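Local coordinates for proximal thread matrix protein 1 (Mytilus galloprovincialis, PDB 4CN9) that probably binds collagen in the mussel byssus through its two von Willebrand factor type A domains, and carries zinc ions, at residues Asp46-Ala54 against Lys235-Val244; Lys78-Thr89 against Lys122-Met132. All coordinates share one frame; numbering follows the deposited sequence.

Interaction 1 (Asp46-Ala54 against Lys235-Val244); sequences DAEECDVQA and KLVIDLACEV. With ZN (zinc ion), chain D.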
loop_
_atom_site.group_PDB
_atom_site.type_symbol
_atom_site.label_atom_id
_atom_site.label_comp_id
_atom_site.label_asym_id
_atom_site.label_seq_id
_atom_site.Cartn_x
_atom_site.Cartn_y
_atom_site.Cartn_z
ATOM N N ASP A 46 10.959 18.118 14.740
ATOM C CA ASP A 46 10.666 17.807 13.342
ATOM C C ASP A 46 11.581 16.704 12.801
ATOM O O ASP A 46 11.351 16.187 11.703
ATOM C CB ASP A 46 10.800 19.061 12.468
ATOM C CG ASP A 46 9.665 19.199 11.463
ATOM O OD1 ASP A 46 9.390 18.223 10.730
ATOM O OD2 ASP A 46 9.050 20.285 11.403
ATOM N N ALA A 47 12.625 16.359 13.549
ATOM C CA ALA A 47 13.494 15.245 13.164
ATOM C C ALA A 47 13.032 13.981 13.885
ATOM O O ALA A 47 12.895 13.982 15.103
ATOM C CB ALA A 47 14.951 15.547 13.510
ATOM N N GLU A 48 12.774 12.898 13.157
ATOM C CA GLU A 48 12.524 11.653 13.872
ATOM C C GLU A 48 13.448 10.506 13.589
ATOM O O GLU A 48 14.336 10.573 12.744
ATOM C CB GLU A 48 11.097 11.138 13.757
ATOM C CG GLU A 48 10.228 11.641 12.685
ATOM C CD GLU A 48 8.828 11.738 13.231
ATOM O OE1 GLU A 48 8.593 12.651 14.040
ATOM O OE2 GLU A 48 7.983 10.880 12.909
ATOM N N GLU A 49 13.198 9.456 14.361
ATOM C CA GLU A 49 13.951 8.226 14.318
ATOM C C GLU A 49 13.002 7.040 14.284
ATOM O O GLU A 49 11.813 7.146 14.603
ATOM C CB GLU A 49 14.849 8.104 15.549
ATOM C CG GLU A 49 14.094 7.900 16.853
ATOM C CD GLU A 49 14.985 8.013 18.082
ATOM O OE1 GLU A 49 15.953 8.799 18.051
ATOM O OE2 GLU A 49 14.708 7.317 19.082
ATOM N N CYS A 50 13.565 5.910 13.888
ATOM C CA CYS A 50 12.870 4.652 13.860
ATOM C C CYS A 50 13.772 3.663 14.566
ATOM O O CYS A 50 14.958 3.569 14.244
ATOM C CB CYS A 50 12.644 4.224 12.414
ATOM S SG CYS A 50 11.768 2.670 12.256
ATOM N N ASP A 51 13.225 2.941 15.533
ATOM C CA ASP A 51 14.013 2.010 16.342
ATOM C C ASP A 51 13.886 0.572 15.811
ATOM O O ASP A 51 14.474 -0.361 16.355
ATOM C CB ASP A 51 13.573 2.059 17.819
ATOM C CG ASP A 51 13.695 3.452 18.442
ATOM O OD1 ASP A 51 14.441 4.317 17.938
ATOM O OD2 ASP A 51 13.018 3.703 19.456
ATOM N N VAL A 52 13.126 0.409 14.734
ATOM C CA VAL A 52 12.835 -0.910 14.175
ATOM C C VAL A 52 14.078 -1.542 13.569
ATOM O O VAL A 52 14.872 -0.853 12.943
ATOM C CB VAL A 52 11.729 -0.811 13.100
ATOM C CG1 VAL A 52 11.449 -2.177 12.468
ATOM C CG2 VAL A 52 10.445 -0.253 13.719
ATOM N N GLN A 53 14.248 -2.849 13.762
ATOM C CA GLN A 53 15.370 -3.570 13.161
ATOM C C GLN A 53 15.056 -3.913 11.714
ATOM O O GLN A 53 14.072 -4.588 11.425
ATOM C CB GLN A 53 15.689 -4.843 13.942
ATOM C CG GLN A 53 16.330 -4.560 15.289
ATOM C CD GLN A 53 16.543 -5.813 16.111
ATOM O OE1 GLN A 53 16.643 -6.918 15.572
ATOM N NE2 GLN A 53 16.614 -5.646 17.429
ATOM N N ALA A 54 15.901 -3.451 10.803
ATOM C CA ALA A 54 15.571 -3.487 9.385
ATOM C C ALA A 54 16.808 -3.670 8.515
ATOM O O ALA A 54 17.922 -3.292 8.904
ATOM C CB ALA A 54 14.856 -2.192 8.987
ATOM N N LYS A 235 10.828 13.320 7.114
ATOM C CA LYS A 235 9.958 12.846 8.192
ATOM C C LYS A 235 8.925 11.851 7.671
ATOM O O LYS A 235 8.682 10.812 8.292
ATOM C CB LYS A 235 9.252 14.013 8.895
ATOM C CG LYS A 235 8.167 13.553 9.857
ATOM C CD LYS A 235 7.639 14.688 10.726
ATOM C CE LYS A 235 6.692 14.169 11.807
ATOM N NZ LYS A 235 5.561 13.367 11.255
ATOM N N LEU A 236 8.335 12.178 6.528
ATOM C CA LEU A 236 7.357 11.317 5.876
ATOM C C LEU A 236 7.936 9.946 5.503
ATOM O O LEU A 236 7.277 8.922 5.657
ATOM C CB LEU A 236 6.826 12.005 4.618
ATOM C CG LEU A 236 5.972 13.254 4.855
ATOM C CD1 LEU A 236 5.663 13.974 3.547
ATOM C CD2 LEU A 236 4.684 12.883 5.560
ATOM N N VAL A 237 9.166 9.927 5.006
ATOM C CA VAL A 237 9.788 8.682 4.609
ATOM C C VAL A 237 10.054 7.814 5.821
ATOM O O VAL A 237 9.806 6.617 5.794
ATOM C CB VAL A 237 11.090 8.922 3.814
ATOM C CG1 VAL A 237 11.842 7.623 3.596
ATOM C CG2 VAL A 237 10.777 9.579 2.479
ATOM N N ILE A 238 10.553 8.415 6.895
ATOM C CA ILE A 238 10.826 7.670 8.105
ATOM C C ILE A 238 9.527 7.137 8.715
ATOM O O ILE A 238 9.497 6.026 9.227
ATOM C CB ILE A 238 11.557 8.536 9.151
ATOM C CG1 ILE A 238 12.891 9.037 8.586
ATOM C CG2 ILE A 238 11.753 7.753 10.438
ATOM C CD1 ILE A 238 13.789 7.949 8.015
ATOM N N ASP A 239 8.466 7.940 8.661
ATOM C CA ASP A 239 7.164 7.523 9.181
ATOM C C ASP A 239 6.656 6.289 8.458
ATOM O O ASP A 239 6.136 5.372 9.087
ATOM C CB ASP A 239 6.131 8.646 9.040
ATOM C CG ASP A 239 6.351 9.773 10.038
ATOM O OD1 ASP A 239 7.111 9.571 11.006
ATOM O OD2 ASP A 239 5.761 10.855 9.850
ATOM N N LEU A 240 6.798 6.279 7.132
ATOM C CA LEU A 240 6.385 5.121 6.328
ATOM C C LEU A 240 7.315 3.928 6.522
ATOM O O LEU A 240 6.860 2.778 6.549
ATOM C CB LEU A 240 6.324 5.494 4.847
ATOM C CG LEU A 240 5.295 6.540 4.425
ATOM C CD1 LEU A 240 5.667 7.155 3.080
ATOM C CD2 LEU A 240 3.910 5.910 4.354
ATOM N N ALA A 241 8.616 4.185 6.649
ATOM C CA ALA A 241 9.582 3.104 6.849
ATOM C C ALA A 241 9.349 2.439 8.187
ATOM O O ALA A 241 9.610 1.246 8.348
ATOM C CB ALA A 241 11.004 3.629 6.783
ATOM N N CYS A 242 8.855 3.215 9.150
ATOM C CA CYS A 242 8.662 2.707 10.497
ATOM C C CYS A 242 7.233 2.206 10.713
ATOM O O CYS A 242 6.853 1.885 11.834
ATOM C CB CYS A 242 8.975 3.803 11.524
ATOM S SG CYS A 242 9.906 3.223 12.948
ATOM N N GLU A 243 6.441 2.174 9.644
ATOM C CA GLU A 243 5.099 1.617 9.704
ATOM C C GLU A 243 5.208 0.096 9.659
ATOM O O GLU A 243 5.706 -0.466 8.695
ATOM C CB GLU A 243 4.270 2.128 8.527
ATOM C CG GLU A 243 2.793 1.774 8.575
ATOM C CD GLU A 243 1.999 2.643 9.541
ATOM O OE1 GLU A 243 2.569 3.596 10.113
ATOM O OE2 GLU A 243 0.796 2.376 9.724
ATOM N N VAL A 244 4.778 -0.582 10.714
ATOM C CA VAL A 244 4.843 -2.037 10.709
ATOM C C VAL A 244 3.461 -2.612 10.456
ATOM O O VAL A 244 2.526 -2.376 11.213
ATOM C CB VAL A 244 5.432 -2.600 12.006
ATOM C CG1 VAL A 244 5.468 -4.122 11.947
ATOM C CG2 VAL A 244 6.835 -2.042 12.231
HETATM ZN ZN ZN D . 13.681 5.676 19.437
HETATM O O HOH W 1 13.564 5.606 21.526
HETATM O O HOH W 2 15.336 5.142 20.581
#

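Interaction 2 (Lys78-Thr89 against Lys122-Met132); sequences KDFVKELVDSFT and KEDIKKGIQDM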
loop_
_atom_site.group_PDB
_atom_site.type_symbol
_atom_site.label_atom_id
_atom_site.label_comp_id
_atom_site.label_asym_id
_atom_site.label_seq_id
_atom_site.Cartn_x
_atom_site.Cartn_y
_atom_site.Cartn_z
ATOM N N LYS A 78 22.546 12.410 -2.256
ATOM C CA LYS A 78 23.418 11.708 -1.330
ATOM C C LYS A 78 23.156 12.154 0.102
ATOM O O LYS A 78 23.111 11.338 1.031
ATOM C CB LYS A 78 24.883 11.956 -1.686
ATOM C CG LYS A 78 25.337 11.215 -2.915
ATOM C CD LYS A 78 26.754 11.551 -3.277
ATOM C CE LYS A 78 27.239 10.664 -4.411
ATOM N NZ LYS A 78 28.682 10.820 -4.656
ATOM N N ASP A 79 23.004 13.463 0.279
ATOM C CA ASP A 79 22.757 14.031 1.602
ATOM C C ASP A 79 21.447 13.520 2.184
ATOM O O ASP A 79 21.362 13.183 3.372
ATOM C CB ASP A 79 22.776 15.562 1.532
ATOM C CG ASP A 79 24.177 16.114 1.291
ATOM O OD1 ASP A 79 25.147 15.343 1.415
ATOM O OD2 ASP A 79 24.312 17.316 0.987
ATOM N N PHE A 80 20.429 13.441 1.339
ATOM C CA PHE A 80 19.149 12.913 1.766
ATOM C C PHE A 80 19.314 11.482 2.284
ATOM O O PHE A 80 18.748 11.126 3.313
ATOM C CB PHE A 80 18.136 12.978 0.618
ATOM C CG PHE A 80 16.795 12.415 0.967
ATOM C CD1 PHE A 80 15.914 13.135 1.752
ATOM C CD2 PHE A 80 16.418 11.157 0.527
ATOM C CE1 PHE A 80 14.678 12.626 2.074
ATOM C CE2 PHE A 80 15.186 10.637 0.857
ATOM C CZ PHE A 80 14.312 11.375 1.631
ATOM N N VAL A 81 20.104 10.671 1.584
ATOM C CA VAL A 81 20.266 9.269 1.965
ATOM C C VAL A 81 21.068 9.165 3.261
ATOM O O VAL A 81 20.790 8.326 4.107
ATOM C CB VAL A 81 20.934 8.449 0.835
ATOM C CG1 VAL A 81 21.166 7.011 1.270
ATOM C CG2 VAL A 81 20.064 8.496 -0.420
ATOM N N LYS A 82 22.054 10.042 3.419
ATOM C CA LYS A 82 22.788 10.138 4.673
ATOM C C LYS A 82 21.863 10.437 5.843
ATOM O O LYS A 82 22.023 9.887 6.928
ATOM C CB LYS A 82 23.849 11.228 4.581
ATOM C CG LYS A 82 25.001 10.876 3.707
ATOM C CD LYS A 82 26.046 11.990 3.714
ATOM C CE LYS A 82 27.119 11.712 2.687
ATOM N NZ LYS A 82 28.016 12.875 2.483
ATOM N N GLU A 83 20.898 11.322 5.624
ATOM C CA GLU A 83 19.952 11.674 6.666
ATOM C C GLU A 83 19.060 10.483 7.044
ATOM O O GLU A 83 18.728 10.293 8.213
ATOM C CB GLU A 83 19.122 12.880 6.219
ATOM C CG GLU A 83 19.974 14.149 6.154
ATOM C CD GLU A 83 19.335 15.255 5.349
ATOM O OE1 GLU A 83 18.133 15.159 5.049
ATOM O OE2 GLU A 83 20.041 16.225 5.014
ATOM N N LEU A 84 18.698 9.673 6.052
ATOM C CA LEU A 84 17.976 8.421 6.303
ATOM C C LEU A 84 18.769 7.503 7.215
ATOM O O LEU A 84 18.240 6.978 8.191
ATOM C CB LEU A 84 17.707 7.685 4.987
ATOM C CG LEU A 84 16.787 8.422 4.013
ATOM C CD1 LEU A 84 16.716 7.702 2.674
ATOM C CD2 LEU A 84 15.399 8.570 4.630
ATOM N N VAL A 85 20.030 7.284 6.871
ATOM C CA VAL A 85 20.904 6.445 7.676
ATOM C C VAL A 85 20.894 6.887 9.140
ATOM O O VAL A 85 20.786 6.068 10.053
ATOM C CB VAL A 85 22.334 6.482 7.151
ATOM C CG1 VAL A 85 23.289 5.818 8.147
ATOM C CG2 VAL A 85 22.413 5.806 5.783
ATOM N N ASP A 86 20.988 8.193 9.355
ATOM C CA ASP A 86 21.056 8.757 10.709
ATOM C C ASP A 86 19.707 8.769 11.410
ATOM O O ASP A 86 19.617 9.172 12.565
ATOM C CB ASP A 86 21.639 10.181 10.661
ATOM C CG ASP A 86 23.161 10.186 10.592
ATOM O OD1 ASP A 86 23.776 9.122 10.834
ATOM O OD2 ASP A 86 23.747 11.246 10.296
ATOM N N SER A 87 18.663 8.317 10.717
ATOM C CA SER A 87 17.316 8.229 11.290
ATOM C C SER A 87 17.001 6.851 11.893
ATOM O O SER A 87 15.993 6.681 12.606
ATOM C CB SER A 87 16.284 8.559 10.210
ATOM O OG SER A 87 16.557 9.829 9.627
ATOM N N PHE A 88 17.855 5.869 11.619
ATOM C CA PHE A 88 17.632 4.512 12.112
ATOM C C PHE A 88 18.589 4.205 13.241
ATOM O O PHE A 88 19.771 3.979 13.020
ATOM C CB PHE A 88 17.757 3.491 10.973
ATOM C CG PHE A 88 16.620 3.564 9.998
ATOM C CD1 PHE A 88 15.446 2.874 10.238
ATOM C CD2 PHE A 88 16.713 4.349 8.868
ATOM C CE1 PHE A 88 14.397 2.951 9.361
ATOM C CE2 PHE A 88 15.666 4.426 7.982
ATOM C CZ PHE A 88 14.499 3.735 8.241
ATOM N N THR A 89 18.054 4.199 14.454
ATOM C CA THR A 89 18.873 4.146 15.659
ATOM C C THR A 89 19.692 2.859 15.774
ATOM O O THR A 89 20.793 2.889 16.311
ATOM C CB THR A 89 18.007 4.335 16.923
ATOM O OG1 THR A 89 17.094 3.242 17.055
ATOM C CG2 THR A 89 17.228 5.634 16.841
ATOM N N LYS A 122 27.273 3.818 11.106
ATOM C CA LYS A 122 26.658 4.917 10.373
ATOM C C LYS A 122 27.681 5.753 9.595
ATOM O O LYS A 122 27.438 6.134 8.450
ATOM C CB LYS A 122 25.870 5.819 11.323
ATOM C CG LYS A 122 24.542 5.239 11.800
ATOM C CD LYS A 122 23.783 6.265 12.639
ATOM C CE LYS A 122 22.378 5.807 13.008
ATOM N NZ LYS A 122 22.378 4.713 14.016
ATOM N N GLU A 123 28.823 6.043 10.216
ATOM C CA GLU A 123 29.856 6.862 9.580
ATOM C C GLU A 123 30.386 6.195 8.317
ATOM O O GLU A 123 30.485 6.826 7.276
ATOM C CB GLU A 123 31.031 7.101 10.541
ATOM C CG GLU A 123 32.168 7.898 9.920
ATOM C CD GLU A 123 33.406 7.945 10.803
ATOM O OE1 GLU A 123 34.030 6.883 11.019
ATOM O OE2 GLU A 123 33.753 9.045 11.279
ATOM N N ASP A 124 30.742 4.922 8.430
ATOM C CA ASP A 124 31.217 4.154 7.287
ATOM C C ASP A 124 30.182 4.068 6.157
ATOM O O ASP A 124 30.535 4.178 4.978
ATOM C CB ASP A 124 31.622 2.755 7.736
ATOM C CG ASP A 124 32.961 2.741 8.458
ATOM O OD1 ASP A 124 33.685 3.749 8.384
ATOM O OD2 ASP A 124 33.291 1.719 9.089
ATOM N N ILE A 125 28.914 3.873 6.516
ATOM C CA ILE A 125 27.843 3.843 5.519
ATOM C C ILE A 125 27.746 5.197 4.819
ATOM O O ILE A 125 27.639 5.266 3.592
ATOM C CB ILE A 125 26.489 3.463 6.149
ATOM C CG1 ILE A 125 26.517 2.001 6.624
ATOM C CG2 ILE A 125 25.349 3.685 5.153
ATOM C CD1 ILE A 125 25.420 1.677 7.618
ATOM N N LYS A 126 27.812 6.280 5.590
ATOM C CA LYS A 126 27.705 7.617 5.013
ATOM C C LYS A 126 28.861 7.929 4.053
ATOM O O LYS A 126 28.661 8.555 3.010
ATOM C CB LYS A 126 27.541 8.673 6.119
ATOM C CG LYS A 126 26.170 8.576 6.811
ATOM C CD LYS A 126 25.856 9.753 7.726
ATOM C CE LYS A 126 26.760 9.788 8.958
ATOM N NZ LYS A 126 26.539 11.063 9.697
ATOM N N LYS A 127 30.059 7.463 4.398
ATOM C CA LYS A 127 31.223 7.576 3.530
ATOM C C LYS A 127 31.018 6.768 2.246
ATOM O O LYS A 127 31.343 7.225 1.147
ATOM C CB LYS A 127 32.465 7.077 4.278
ATOM C CG LYS A 127 33.731 6.968 3.449
ATOM C CD LYS A 127 34.374 8.318 3.191
ATOM C CE LYS A 127 35.756 8.154 2.548
ATOM N NZ LYS A 127 36.210 9.401 1.858
ATOM N N GLY A 128 30.470 5.565 2.385
ATOM C CA GLY A 128 30.102 4.777 1.220
ATOM C C GLY A 128 29.182 5.538 0.287
ATOM O O GLY A 128 29.384 5.545 -0.920
ATOM N N ILE A 129 28.164 6.190 0.845
ATOM C CA ILE A 129 27.225 6.979 0.047
ATOM C C ILE A 129 27.952 8.132 -0.657
ATOM O O ILE A 129 27.769 8.374 -1.865
ATOM C CB ILE A 129 26.104 7.531 0.936
ATOM C CG1 ILE A 129 25.189 6.387 1.405
ATOM C CG2 ILE A 129 25.300 8.597 0.205
ATOM C CD1 ILE A 129 24.358 6.741 2.610
ATOM N N GLN A 130 28.797 8.835 0.093
ATOM C CA GLN A 130 29.544 9.956 -0.465
ATOM C C GLN A 130 30.453 9.517 -1.626
ATOM O O GLN A 130 30.619 10.237 -2.618
ATOM C CB GLN A 130 30.380 10.640 0.629
ATOM C CG GLN A 130 31.065 11.906 0.146
ATOM C CD GLN A 130 30.085 12.878 -0.491
ATOM O OE1 GLN A 130 28.988 13.089 0.018
ATOM N NE2 GLN A 130 30.472 13.463 -1.617
ATOM N N ASP A 131 31.022 8.326 -1.504
ATOM C CA ASP A 131 31.982 7.823 -2.475
ATOM C C ASP A 131 31.340 7.227 -3.721
ATOM O O ASP A 131 32.045 6.837 -4.643
ATOM C CB ASP A 131 32.869 6.753 -1.842
ATOM C CG ASP A 131 33.898 7.332 -0.894
ATOM O OD1 ASP A 131 34.142 8.557 -0.944
ATOM O OD2 ASP A 131 34.453 6.554 -0.096
ATOM N N MET A 132 30.016 7.145 -3.754
ATOM C CA MET A 132 29.332 6.605 -4.928
ATOM C C MET A 132 29.611 7.446 -6.146
ATOM O O MET A 132 29.580 8.674 -6.080
ATOM C CB MET A 132 27.820 6.594 -4.740
ATOM C CG MET A 132 27.277 5.623 -3.740
ATOM S SD MET A 132 25.532 6.044 -3.449
ATOM C CE MET A 132 24.871 5.714 -5.077
#

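Interaction 1 (Asp46-Ala54 against Lys235-Val244)
Cys50 and Cys242 are joined by a disulfide, SG to SG 2.1 Å, with a torsion of 89° about the S-S bond. It ties the incoming N-terminal strand to the residue just after helix 234-241. SG anti to the backbone N (chi1 -179°) sends the Cys50 sulfur toward the helix end. Beside the sulfur pair, the CG2 methyl of Val52 rests on Cys242 SG at 3.6 Å and meets the CG2 of Val244 more loosely. On the other flank Ile238 is the bump: its CG2 presses against the backbone of Glu49 and touches Cys50 CB at 4.1 Å.

Glu48, on the strand, fills the notch between Lys235 and Asp239, which are one helical turn apart. Its chain bends at chi2 and lays the carboxylate across Lys235, with OE1 3.3 Å from Lys235 CE. The ammonium itself bonds to Asp239, NZ to OD2 2.9 Å, on the syn lone pair, and makes a long salt bridge to Glu48 OE2. That OE2 also lies 2.5 Å from Asp239 OD1, the two carboxylate planes 67° apart.

Glu49 and Asp51 point away from the helix and grip a zinc ion, Glu49 through OE2 and Asp51 through both oxygens. With His446 and two waters they complete a zinc site near the two ends of the modelled chain, distinct from the MIDAS of the von Willebrand factor A fold.

Interaction 2 (Lys78-Thr89 against Lys122-Met132)
Lys78 stretches its fully extended chain along the end of helix 122-130, and its ammonium takes two backbone carbonyls. NZ lies 2.7 Å from Met132 O, in the carbonyl plane, and 2.9 Å from Gln130 O, where it sits above the plane instead. Lys82, one turn on, donates from NZ to Gln130 OE1 at 2.7 Å; the amide nitrogen of Gln130 turns to Gln75. At the other end the roles reverse. Lys126 bends at chi3 (-68°), which brings NZ to the syn lone pair of Asp86 OD2 at 2.9 Å, a salt bridge. Lys122 bends at its tip and gives NZ to Phe88 O at 2.9 Å, with Val91 O as another acceptor.

Lysines of both helices thus reach across a nearly antiparallel pair, the axes 9.5 Å apart and their directions 164° from each other. The pair belongs to the helical layer over one face of the central sheet in this von Willebrand factor A domain, where Val81 and Val85 also touch Phe101 of strand 100-106.

Between the lysines the packing is knobs-into-holes. Val85 enters a hole formed by Lys122, Ile125, Lys126 and Ile129, its CG2 facing Ile125 CG2 and its CG1 lying along the Lys122 chain. In return Ile129 sits among Lys78, Val81, Lys82 and Val85. Its CD1 is pressed to 3.5 Å from Val81 CG1, tighter than usual.

Interaction 2 is nested inside the chain loop that interaction 1 closes, and their centres are 15 Å apart. The order is 46-54, then 78-89, 122-132 and finally 235-244, so the strands of the first six-stranded sheet, 54-61 to 221-224, all lie between the two cysteines of the disulfide. The two contacts meet where helix 73-85 gives way to the turn: Cys50 N probably bonds to Ser87 O, Asp51 OD1 probably bonds to Thr89 OG1, and Ile238 CD1 packs on Ser87 CB. Through Thr89, which also borders the zinc ion, interaction 2 adjoins the metal site. The first A domain's helical layer is connected to the three-stranded sheet near the two ends of the modelled chain.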